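Local atomic coordinates of pyrethroid hydrolase (Sphingobium faniae, PDB entry 5Y57), a protein that hydrolyses the ester bond of pyrethroid insecticides, including permethrin and cypermethrin, releasing the acid and alcohol halves, as an alpha/beta-hydrolase esterase. Residues A[196-201]-A[221-226]; A[52-57]-A[175-180]; A[12-17]-A[168-173]; A[2-7]-A[67-72]. All coordinates share one frame; numbering follows the deposited sequence.

Interaction 1: A[196-201]-A[221-226]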
# COMPACT_ATOMS: atom_id res chain seq x y z
N TYR A 196 6.15 5.35 8.43
CA TYR A 196 6.23 5.67 7.01
C TYR A 196 7.61 5.29 6.51
O TYR A 196 8.61 5.79 7.04
CB TYR A 196 5.94 7.15 6.73
CG TYR A 196 5.46 7.38 5.30
CD1 TYR A 196 6.36 7.53 4.26
CD2 TYR A 196 4.11 7.43 5.01
CE1 TYR A 196 5.93 7.74 2.98
CE2 TYR A 196 3.66 7.65 3.72
CZ TYR A 196 4.57 7.80 2.71
OH TYR A 196 4.11 8.01 1.43
N ILE A 197 7.67 4.40 5.53
CA ILE A 197 8.91 4.05 4.84
C ILE A 197 8.93 4.83 3.54
O ILE A 197 8.17 4.52 2.61
CB ILE A 197 9.03 2.53 4.58
CG1 ILE A 197 8.92 1.74 5.88
CG2 ILE A 197 10.34 2.20 3.86
CD1 ILE A 197 9.23 0.21 5.73
N GLU A 198 9.77 5.86 3.49
CA GLU A 198 9.91 6.72 2.33
C GLU A 198 10.69 6.02 1.23
O GLU A 198 11.61 5.25 1.50
CB GLU A 198 10.65 8.03 2.67
CG GLU A 198 9.87 9.07 3.43
CD GLU A 198 10.76 10.23 3.90
OE1 GLU A 198 11.99 10.19 3.70
OE2 GLU A 198 10.21 11.17 4.50
N ALA A 199 10.33 6.32 -0.00
CA ALA A 199 11.09 5.90 -1.17
C ALA A 199 11.63 7.17 -1.80
O ALA A 199 10.90 7.87 -2.51
CB ALA A 199 10.22 5.09 -2.13
N LEU A 200 12.91 7.46 -1.53
CA LEU A 200 13.46 8.79 -1.81
C LEU A 200 13.37 9.15 -3.28
O LEU A 200 13.14 10.31 -3.61
CB LEU A 200 14.91 8.87 -1.31
CG LEU A 200 15.04 8.85 0.21
CD1 LEU A 200 16.38 8.39 0.69
CD2 LEU A 200 14.78 10.24 0.72
N ASP A 201 13.51 8.17 -4.18
CA ASP A 201 13.61 8.45 -5.60
C ASP A 201 12.36 8.08 -6.39
O ASP A 201 12.44 7.92 -7.60
CB ASP A 201 14.83 7.75 -6.20
CG ASP A 201 16.14 8.17 -5.56
OD1 ASP A 201 16.19 9.24 -4.92
OD2 ASP A 201 17.14 7.43 -5.69
N VAL A 221 4.29 10.28 13.36
CA VAL A 221 4.52 9.20 12.41
C VAL A 221 6.02 8.99 12.36
O VAL A 221 6.77 9.91 12.03
CB VAL A 221 3.95 9.50 11.00
CG1 VAL A 221 4.39 8.45 9.99
CG2 VAL A 221 2.43 9.55 11.06
N ALA A 222 6.47 7.79 12.72
CA ALA A 222 7.87 7.44 12.59
C ALA A 222 8.26 7.34 11.11
O ALA A 222 7.41 7.12 10.22
CB ALA A 222 8.17 6.13 13.33
N VAL A 223 9.54 7.54 10.83
CA VAL A 223 9.98 7.56 9.44
C VAL A 223 11.28 6.77 9.30
O VAL A 223 12.23 6.99 10.05
CB VAL A 223 10.19 8.99 8.90
CG1 VAL A 223 10.40 8.98 7.38
CG2 VAL A 223 9.04 9.86 9.28
N VAL A 224 11.31 5.87 8.33
CA VAL A 224 12.56 5.37 7.79
C VAL A 224 12.58 5.73 6.30
O VAL A 224 11.54 5.75 5.63
CB VAL A 224 12.73 3.85 8.01
CG1 VAL A 224 12.36 3.47 9.40
CG2 VAL A 224 11.90 3.08 7.06
N SER A 225 13.76 6.03 5.80
CA SER A 225 13.95 6.43 4.41
C SER A 225 14.78 5.38 3.67
O SER A 225 15.74 4.82 4.23
CB SER A 225 14.64 7.79 4.34
OG SER A 225 13.95 8.70 5.18
N LEU A 226 14.38 5.08 2.42
CA LEU A 226 15.18 4.16 1.63
C LEU A 226 15.57 4.82 0.31
O LEU A 226 14.77 5.56 -0.27
CB LEU A 226 14.43 2.86 1.32
CG LEU A 226 13.77 1.99 2.38
CD1 LEU A 226 12.98 0.87 1.66
CD2 LEU A 226 14.80 1.37 3.23

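Interaction 2: A[52-57]-A[175-180]. With PMS (phenylmethanesulfonic acid), chain G.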
# COMPACT_ATOMS: atom_id res chain seq x y z
N VAL A 52 -17.67 -3.75 -4.46
CA VAL A 52 -18.76 -2.90 -3.98
C VAL A 52 -18.21 -1.69 -3.20
O VAL A 52 -18.45 -0.54 -3.58
CB VAL A 52 -19.74 -3.71 -3.12
CG1 VAL A 52 -20.76 -2.77 -2.50
CG2 VAL A 52 -20.43 -4.77 -3.97
N ASP A 53 -17.53 -1.93 -2.08
CA ASP A 53 -17.03 -0.83 -1.24
C ASP A 53 -15.75 -1.28 -0.55
O ASP A 53 -15.12 -2.26 -0.94
CB ASP A 53 -18.09 -0.37 -0.22
CG ASP A 53 -18.63 -1.52 0.63
OD1 ASP A 53 -18.03 -2.61 0.65
OD2 ASP A 53 -19.66 -1.31 1.31
N MSE A 54 -15.33 -0.53 0.47
CA MSE A 54 -14.04 -0.79 1.09
C MSE A 54 -14.04 -2.04 1.96
O MSE A 54 -13.08 -2.79 1.93
CB MSE A 54 -13.59 0.41 1.92
CG MSE A 54 -12.98 1.49 1.06
SE MSE A 54 -11.40 0.94 0.02
CE MSE A 54 -10.02 1.27 1.42
N GLU A 55 -15.10 -2.21 2.74
CA GLU A 55 -15.32 -3.44 3.49
C GLU A 55 -15.23 -4.64 2.57
O GLU A 55 -14.64 -5.67 2.92
CB GLU A 55 -16.70 -3.40 4.17
CG GLU A 55 -17.05 -4.56 5.10
CD GLU A 55 -17.35 -5.88 4.39
OE1 GLU A 55 -17.99 -5.86 3.31
OE2 GLU A 55 -16.93 -6.95 4.91
N HIS A 56 -15.82 -4.53 1.38
CA HIS A 56 -15.75 -5.61 0.42
C HIS A 56 -14.34 -5.75 -0.13
O HIS A 56 -13.81 -6.86 -0.22
CB HIS A 56 -16.75 -5.37 -0.72
CG HIS A 56 -16.80 -6.48 -1.71
ND1 HIS A 56 -16.76 -6.27 -3.07
CD2 HIS A 56 -16.88 -7.82 -1.53
CE1 HIS A 56 -16.84 -7.44 -3.69
NE2 HIS A 56 -16.90 -8.39 -2.78
N TYR A 57 -13.73 -4.63 -0.53
CA TYR A 57 -12.38 -4.63 -1.10
C TYR A 57 -11.38 -5.28 -0.15
O TYR A 57 -10.56 -6.10 -0.57
CB TYR A 57 -11.97 -3.18 -1.40
CG TYR A 57 -10.75 -2.98 -2.28
CD1 TYR A 57 -10.64 -3.58 -3.52
CD2 TYR A 57 -9.72 -2.16 -1.88
CE1 TYR A 57 -9.54 -3.39 -4.33
CE2 TYR A 57 -8.61 -1.95 -2.67
CZ TYR A 57 -8.52 -2.56 -3.89
OH TYR A 57 -7.41 -2.35 -4.70
N SER A 175 -10.24 -1.02 -9.56
CA SER A 175 -11.44 -0.33 -9.09
C SER A 175 -11.10 1.06 -8.56
O SER A 175 -10.07 1.25 -7.90
CB SER A 175 -12.12 -1.13 -7.98
OG SER A 175 -13.01 -0.30 -7.25
N THR A 176 -11.96 2.03 -8.85
CA THR A 176 -11.73 3.39 -8.35
C THR A 176 -12.20 3.57 -6.91
O THR A 176 -12.00 4.66 -6.35
CB THR A 176 -12.41 4.42 -9.26
OG1 THR A 176 -13.81 4.16 -9.31
CG2 THR A 176 -11.81 4.36 -10.66
N VAL A 177 -12.75 2.52 -6.31
CA VAL A 177 -13.29 2.59 -4.95
C VAL A 177 -12.27 3.10 -3.92
O VAL A 177 -12.60 4.04 -3.19
CB VAL A 177 -13.90 1.23 -4.56
CG1 VAL A 177 -14.31 1.19 -3.07
CG2 VAL A 177 -15.08 0.88 -5.43
N PRO A 178 -11.07 2.52 -3.78
CA PRO A 178 -10.14 3.02 -2.75
C PRO A 178 -9.69 4.46 -2.96
O PRO A 178 -9.27 5.11 -1.99
CB PRO A 178 -8.94 2.06 -2.84
CG PRO A 178 -9.10 1.33 -4.14
CD PRO A 178 -10.56 1.27 -4.38
N PHE A 179 -9.73 4.96 -4.19
CA PHE A 179 -9.32 6.33 -4.43
C PHE A 179 -10.27 7.33 -3.83
O PHE A 179 -9.88 8.48 -3.61
CB PHE A 179 -9.21 6.61 -5.92
CG PHE A 179 -7.97 6.09 -6.55
CD1 PHE A 179 -6.82 6.87 -6.59
CD2 PHE A 179 -7.95 4.83 -7.13
CE1 PHE A 179 -5.68 6.41 -7.19
CE2 PHE A 179 -6.82 4.36 -7.73
CZ PHE A 179 -5.68 5.14 -7.77
N GLY A 180 -11.50 6.92 -3.55
CA GLY A 180 -12.53 7.88 -3.25
C GLY A 180 -13.08 7.81 -1.85
O GLY A 180 -13.88 8.67 -1.46
C PMS G . -0.18 4.77 -6.64
S PMS G . 0.04 3.12 -6.46
C1 PMS G . -1.06 5.27 -7.77
C2 PMS G . -1.30 4.49 -8.90
C3 PMS G . -2.11 4.98 -9.92
C4 PMS G . -2.67 6.24 -9.80
C5 PMS G . -2.43 7.01 -8.66
C6 PMS G . -1.61 6.53 -7.65
O2S PMS G . -1.10 2.39 -5.98
O1S PMS G . 0.66 2.44 -7.56

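Interaction 3: A[12-17]-A[168-173]. With PMS (phenylmethanesulfonic acid), chain G.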
# COMPACT_ATOMS: atom_id res chain seq x y z
N ALA A 12 -2.27 -0.23 -6.40
CA ALA A 12 -3.16 -0.31 -7.55
C ALA A 12 -2.56 -1.12 -8.70
O ALA A 12 -1.36 -1.05 -8.99
CB ALA A 12 -3.51 1.10 -8.02
N LEU A 13 -3.42 -1.87 -9.38
CA LEU A 13 -3.06 -2.69 -10.53
C LEU A 13 -2.06 -3.81 -10.21
O LEU A 13 -1.57 -4.48 -11.13
CB LEU A 13 -2.52 -1.83 -11.68
CG LEU A 13 -3.53 -0.86 -12.30
CD1 LEU A 13 -2.83 0.30 -13.01
CD2 LEU A 13 -4.40 -1.60 -13.25
N ASN A 14 -1.74 -4.05 -8.95
CA ASN A 14 -0.78 -5.09 -8.55
C ASN A 14 -1.50 -6.24 -7.86
O ASN A 14 -2.69 -6.17 -7.55
CB ASN A 14 0.30 -4.50 -7.64
CG ASN A 14 1.42 -3.83 -8.41
OD1 ASN A 14 1.20 -2.92 -9.21
ND2 ASN A 14 2.64 -4.31 -8.17
N ARG A 15 -0.74 -7.30 -7.56
CA ARG A 15 -1.26 -8.43 -6.81
C ARG A 15 -0.28 -8.78 -5.69
O ARG A 15 0.89 -8.39 -5.71
CB ARG A 15 -1.51 -9.66 -7.72
CG ARG A 15 -2.53 -9.44 -8.84
CD ARG A 15 -2.70 -10.71 -9.73
NE ARG A 15 -3.28 -11.81 -8.98
CZ ARG A 15 -3.20 -13.10 -9.31
NH1 ARG A 15 -2.57 -13.47 -10.42
NH2 ARG A 15 -3.75 -14.01 -8.53
N GLY A 16 -0.80 -9.51 -4.69
CA GLY A 16 -0.04 -10.06 -3.57
C GLY A 16 1.39 -10.45 -3.89
O GLY A 16 2.32 -10.12 -3.14
N ALA A 17 1.58 -11.12 -5.03
CA ALA A 17 2.85 -11.70 -5.40
C ALA A 17 3.93 -10.68 -5.69
O ALA A 17 5.10 -11.09 -5.83
CB ALA A 17 2.69 -12.62 -6.62
N GLU A 168 2.04 -12.57 -12.93
CA GLU A 168 1.40 -12.81 -11.64
C GLU A 168 1.43 -11.60 -10.72
O GLU A 168 0.69 -11.57 -9.73
CB GLU A 168 2.10 -13.97 -10.90
CG GLU A 168 1.91 -15.31 -11.52
CD GLU A 168 2.76 -15.50 -12.74
OE1 GLU A 168 2.34 -16.26 -13.63
OE2 GLU A 168 3.85 -14.88 -12.82
N HIS A 169 2.26 -10.60 -11.02
CA HIS A 169 2.36 -9.43 -10.15
C HIS A 169 1.27 -8.38 -10.40
O HIS A 169 1.14 -7.46 -9.57
CB HIS A 169 3.74 -8.78 -10.31
CG HIS A 169 4.85 -9.55 -9.67
ND1 HIS A 169 6.09 -9.01 -9.41
CD2 HIS A 169 4.91 -10.84 -9.24
CE1 HIS A 169 6.86 -9.92 -8.84
NE2 HIS A 169 6.17 -11.04 -8.72
N PHE A 170 0.47 -8.52 -11.47
CA PHE A 170 -0.36 -7.45 -12.01
C PHE A 170 -1.76 -7.94 -12.36
O PHE A 170 -1.96 -9.13 -12.66
CB PHE A 170 0.23 -6.85 -13.30
CG PHE A 170 1.65 -6.45 -13.17
CD1 PHE A 170 2.02 -5.41 -12.32
CD2 PHE A 170 2.63 -7.09 -13.91
CE1 PHE A 170 3.35 -5.03 -12.18
CE2 PHE A 170 3.97 -6.71 -13.79
CZ PHE A 170 4.32 -5.67 -12.92
N ILE A 171 -2.71 -7.00 -12.34
CA ILE A 171 -4.00 -7.18 -12.99
C ILE A 171 -4.19 -6.07 -14.04
O ILE A 171 -3.44 -5.08 -14.10
CB ILE A 171 -5.19 -7.18 -12.01
CG1 ILE A 171 -5.25 -5.86 -11.24
CG2 ILE A 171 -5.12 -8.34 -11.03
CD1 ILE A 171 -6.49 -5.73 -10.36
N GLN A 172 -5.23 -6.23 -14.86
CA GLN A 172 -5.44 -5.33 -15.99
C GLN A 172 -6.21 -4.08 -15.60
O GLN A 172 -5.92 -2.99 -16.12
CB GLN A 172 -6.18 -6.07 -17.12
CG GLN A 172 -5.30 -7.02 -17.93
CD GLN A 172 -4.26 -6.31 -18.82
OE1 GLN A 172 -4.60 -5.79 -19.90
NE2 GLN A 172 -2.99 -6.35 -18.41
N THR A 173 -7.23 -4.19 -14.75
CA THR A 173 -8.07 -3.05 -14.42
C THR A 173 -8.30 -2.93 -12.92
O THR A 173 -8.55 -3.92 -12.23
CB THR A 173 -9.43 -3.14 -15.15
OG1 THR A 173 -10.08 -4.36 -14.79
CG2 THR A 173 -9.23 -3.12 -16.67
C PMS G . -0.18 4.77 -6.64
S PMS G . 0.04 3.12 -6.46
C1 PMS G . -1.06 5.27 -7.77
C2 PMS G . -1.30 4.49 -8.90
C3 PMS G . -2.11 4.98 -9.92
C4 PMS G . -2.67 6.24 -9.80
C5 PMS G . -2.43 7.01 -8.66
C6 PMS G . -1.61 6.53 -7.65
O2S PMS G . -1.10 2.39 -5.98
O1S PMS G . 0.66 2.44 -7.56
O HOH W 1 -1.88 -12.06 -13.07

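Interaction 4: A[2-7]-A[67-72]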
# COMPACT_ATOMS: atom_id res chain seq x y z
N THR A 2 3.55 -11.23 20.96
CA THR A 2 2.30 -10.50 20.85
C THR A 2 1.95 -10.30 19.37
O THR A 2 0.78 -10.41 18.98
CB THR A 2 2.37 -9.14 21.60
OG1 THR A 2 2.31 -9.39 23.01
CG2 THR A 2 1.24 -8.20 21.20
N VAL A 3 2.96 -10.07 18.53
CA VAL A 3 2.77 -9.92 17.09
C VAL A 3 3.20 -11.20 16.39
O VAL A 3 4.40 -11.50 16.31
CB VAL A 3 3.55 -8.72 16.54
CG1 VAL A 3 3.35 -8.65 15.04
CG2 VAL A 3 3.08 -7.43 17.20
N THR A 4 2.22 -11.92 15.84
CA THR A 4 2.44 -13.20 15.17
C THR A 4 2.30 -13.15 13.66
O THR A 4 2.75 -14.08 12.97
CB THR A 4 1.44 -14.25 15.68
OG1 THR A 4 0.12 -13.70 15.62
CG2 THR A 4 1.77 -14.66 17.12
N ASP A 5 1.66 -12.12 13.12
CA ASP A 5 1.35 -12.08 11.70
C ASP A 5 1.80 -10.76 11.11
O ASP A 5 1.80 -9.73 11.79
CB ASP A 5 -0.12 -12.30 11.46
CG ASP A 5 -0.57 -13.70 11.82
OD1 ASP A 5 -0.33 -14.12 12.98
OD2 ASP A 5 -1.18 -14.38 10.95
N ILE A 6 2.22 -10.81 9.85
CA ILE A 6 2.54 -9.62 9.06
C ILE A 6 1.82 -9.75 7.73
O ILE A 6 1.90 -10.80 7.07
CB ILE A 6 4.06 -9.43 8.87
CG1 ILE A 6 4.76 -9.26 10.22
CG2 ILE A 6 4.36 -8.20 8.06
CD1 ILE A 6 6.26 -9.04 10.07
N ILE A 7 1.09 -8.71 7.34
CA ILE A 7 0.19 -8.73 6.19
C ILE A 7 0.59 -7.60 5.25
O ILE A 7 0.40 -6.42 5.58
CB ILE A 7 -1.27 -8.59 6.61
CG1 ILE A 7 -1.67 -9.70 7.58
CG2 ILE A 7 -2.20 -8.54 5.36
CD1 ILE A 7 -3.00 -9.47 8.26
N ARG A 67 -8.25 -14.95 11.76
CA ARG A 67 -7.65 -16.23 12.13
C ARG A 67 -6.23 -16.10 12.67
O ARG A 67 -5.63 -17.10 13.06
CB ARG A 67 -7.68 -17.20 10.94
CG ARG A 67 -6.52 -17.09 9.96
CD ARG A 67 -6.92 -17.73 8.63
NE ARG A 67 -5.83 -18.42 7.95
CZ ARG A 67 -5.42 -19.65 8.25
NH1 ARG A 67 -4.43 -20.21 7.55
NH2 ARG A 67 -5.98 -20.34 9.23
N ALA A 68 -5.69 -14.89 12.73
CA ALA A 68 -4.38 -14.69 13.33
C ALA A 68 -4.38 -15.10 14.80
O ALA A 68 -5.30 -14.76 15.55
CB ALA A 68 -3.96 -13.23 13.20
N GLU A 69 -3.34 -15.83 15.20
CA GLU A 69 -3.23 -16.26 16.60
C GLU A 69 -3.09 -15.07 17.54
O GLU A 69 -3.77 -14.99 18.57
CB GLU A 69 -2.06 -17.24 16.76
CG GLU A 69 -1.44 -17.27 18.17
CD GLU A 69 -0.27 -18.25 18.30
OE1 GLU A 69 -0.15 -19.16 17.44
OE2 GLU A 69 0.52 -18.11 19.26
N GLY A 70 -2.21 -14.12 17.20
CA GLY A 70 -2.00 -12.91 17.98
C GLY A 70 -2.27 -11.64 17.18
O GLY A 70 -3.27 -11.57 16.46
N GLN A 71 -1.39 -10.65 17.30
CA GLN A 71 -1.55 -9.34 16.68
C GLN A 71 -0.80 -9.27 15.36
O GLN A 71 0.19 -9.97 15.16
CB GLN A 71 -1.04 -8.23 17.60
CG GLN A 71 -1.79 -8.12 18.90
CD GLN A 71 -3.16 -7.53 18.70
OE1 GLN A 71 -3.31 -6.32 18.55
NE2 GLN A 71 -4.17 -8.39 18.67
N SER A 72 -1.27 -8.39 14.46
CA SER A 72 -0.73 -8.30 13.12
C SER A 72 -0.18 -6.91 12.80
O SER A 72 -0.61 -5.89 13.36
CB SER A 72 -1.81 -8.63 12.09
OG SER A 72 -2.44 -9.86 12.41

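Interaction 1: A[196-201]-A[221-226]
Tyr196 opens the pairing: its N donates to Ala222 O at 2.8 Å and its O receives Val224 N, setting strand 196-199 parallel to strand 222-226. Tyr196 CB rests on Val221 CG1 (3.8 Å). With CG anti to the backbone N (chi1 -157°), the ring swings off the partner strand, and its OH bonds to Ala103 O. Ile197 emerges on the other face, side by side with Val224, and the branches press unusually close, Ile197 CG1 to Val224 CG2 at 3.5 Å. Ile197 CG2 meets Leu226 CD1 at 3.7 Å. Glu198 returns to the face of Tyr196, pairing through its backbone N with Val224 O and through its O with Leu226 N. The extended side chain lays Glu198 OE2 against Val223 CG1 (3.6 Å). Ser225 OG donates to Glu198 OE1 over 2.9 Å, from above the carboxylate plane. OE2 also has a salt bridge to Arg211 and a bond from Gln214, consistent with an ionised carboxylate. Past Ala199, which sits near the probable charge-relay residues Asp202 and His230, Leu200 N closes the pairing on Leu226 O (2.9 Å) in a nearly straight bond, 173°. The strands form a beta-alpha-beta crossover through helix 207-216, which supplies Arg211 and Gln214. Strand 222-226 is the last of the parallel sheet, and strand 95-101 flanks 196-199 on its other side.

Interaction 2: A[52-57]-A[175-180]
Val177 and Pro178 lean on the first turn of helix 54-57, so a short helix and a weakly bonded helical turn at 177-180 meet in the alpha/beta-hydrolase fold with no hydrogen bond between them. Val177 has the larger share of the contact: CG1, placed anti to the backbone N (chi1 172°), rests against the peptide that enters the helix, 3.8 Å from Asp53 C. Pro178 meets two side chains of the helix, Met54 and Tyr57. Pro178 CG approaches Tyr57 CE2 to 3.6 Å, and its CD sits over one ring face, offset toward the rim. Met54, a selenomethionine, is bent at chi2 and chi3, which brings its SE within 3.7 Å of Pro178 CA, the two side chains crossing at about a right angle. Behind it stand Ser83 and Trp86 of helix 80-90. The phenol oxygen of Tyr57 bonds to His41 and Gln174, which helps hold the ring in place. On the same segment, Phe179 turns its ring edge to the bound phenylmethanesulfonic acid, with CE1 at 3.6 Å from PMS C5. Asp53 caps the helix at its N-terminus, where Asp53 OD1 accepts from His56 N at 3.0 Å, nearly along its own C-O axis.

Interaction 3: A[12-17]-A[168-173]
The His169 imidazole has the carbonyl carbon of Ala17 over one face, with Ala17 CB beside it, 3.9 Å from His169 CD2. Its ring also meets that of Tyr234, the planes about 15° apart, and ND1 bonds to the Tyr234 hydroxyl. The Phe170 ring carries His169 CB over the centre of one face, while Leu13 O lies at its edge, in plane. Asn14 runs alongside Phe170, pointing the same way, with its amide plane almost perpendicular to the ring. The two backbones run nearly antiparallel (end-to-end directions 163° apart) and join in a single bridge at Asn14 and Phe170. Ile171 N donates to Leu13 O at 3.0 Å and Arg15 N to His169 O at 2.8 Å, and each donor stands well above the carbonyl plane of its acceptor. The Leu13 side chain brings CD2 against the backbone oxygen of Gln172, with Leu13 CD2 to Gln172 O at 3.5 Å. Arg15 crosses Ile171 at about a right angle, its CG 3.6 Å from Ile171 CG2. Bent at chi3 (66°), Arg15 carries its guanidinium past Glu168 O, and a water ties NH1 to Phe170 O. NH2 forms a salt bridge to Asp37. At the start of the 12-17 segment, Ala12 N donates to PMS O2S at 2.9 Å; Leu79 N bonds the same ligand, consistent with the oxyanion hole of alpha/beta hydrolases. The contact thus joins the loop between strand 3-9 and helix 23-28 to the one running from helix 148-155 to strand 174-175.

Interaction 4: A[2-7]-A[67-72]
Thr4 OG1 is held from two directions: it accepts from Gly70 N at 2.8 Å and donates to Asp5 OD1 at 2.7 Å. With chi1 at 51° the hydroxyl sits between the backbone N and the carbonyl carbon, which aims it at the turn leading into strand 71-77. Gln71 O likewise has two donors, Thr4 N at 2.9 Å in the carbonyl plane and, weakly, Asp5 N. This shared acceptor marks a beta bulge: Val3 pairs with Gln71, but Asp5 pairs with Ser72, one residue out of step. The strands are parallel neighbours in the central sheet of the alpha/beta-hydrolase fold, with strand 32-34 on the far side of 3-9. Ahead of the bulge, Gln71 N bonds to Thr2 O at 2.8 Å. There the Thr2 and Gln71 side chains lie side by side, CG2 of Thr2 to CG of Gln71 at 3.8 Å, and the bent Gln71 chain turns its amide away to Asp93 O. Past the bulge, the Asp5 carboxylate packs on Ala68, its CG 3.7 Å from Ala68 CB, while OD2 bonds to His34. Ile7, which packs on helix 59-67, brings CD1 to 4.1 Å from Ser72 CB.

In the fold
Interactions 1 and 4 belong to the same parallel sheet, their centres about 24 Å apart. Interaction 1 pairs its last two strands in regular register; interaction 4 joins strands 3-9 and 71-77 through a bulge beside a turn. Both rest on backbone hydrogen bonds. Interactions 2 and 3 lie outside the central parallel sheet and are close in sequence, 168-173 and 175-180 separated by a single residue. Interactions 1, 2 and 4 are partly buried; interaction 3 is a surface contact. Interaction 2 is apolar, a short helix against a weakly bonded helical turn, whereas interaction 3 links loops with a single bridge, a water and a buried histidine. Both reach the bound phenylmethanesulfonic acid, one by an aromatic edge, the other by a backbone N-H.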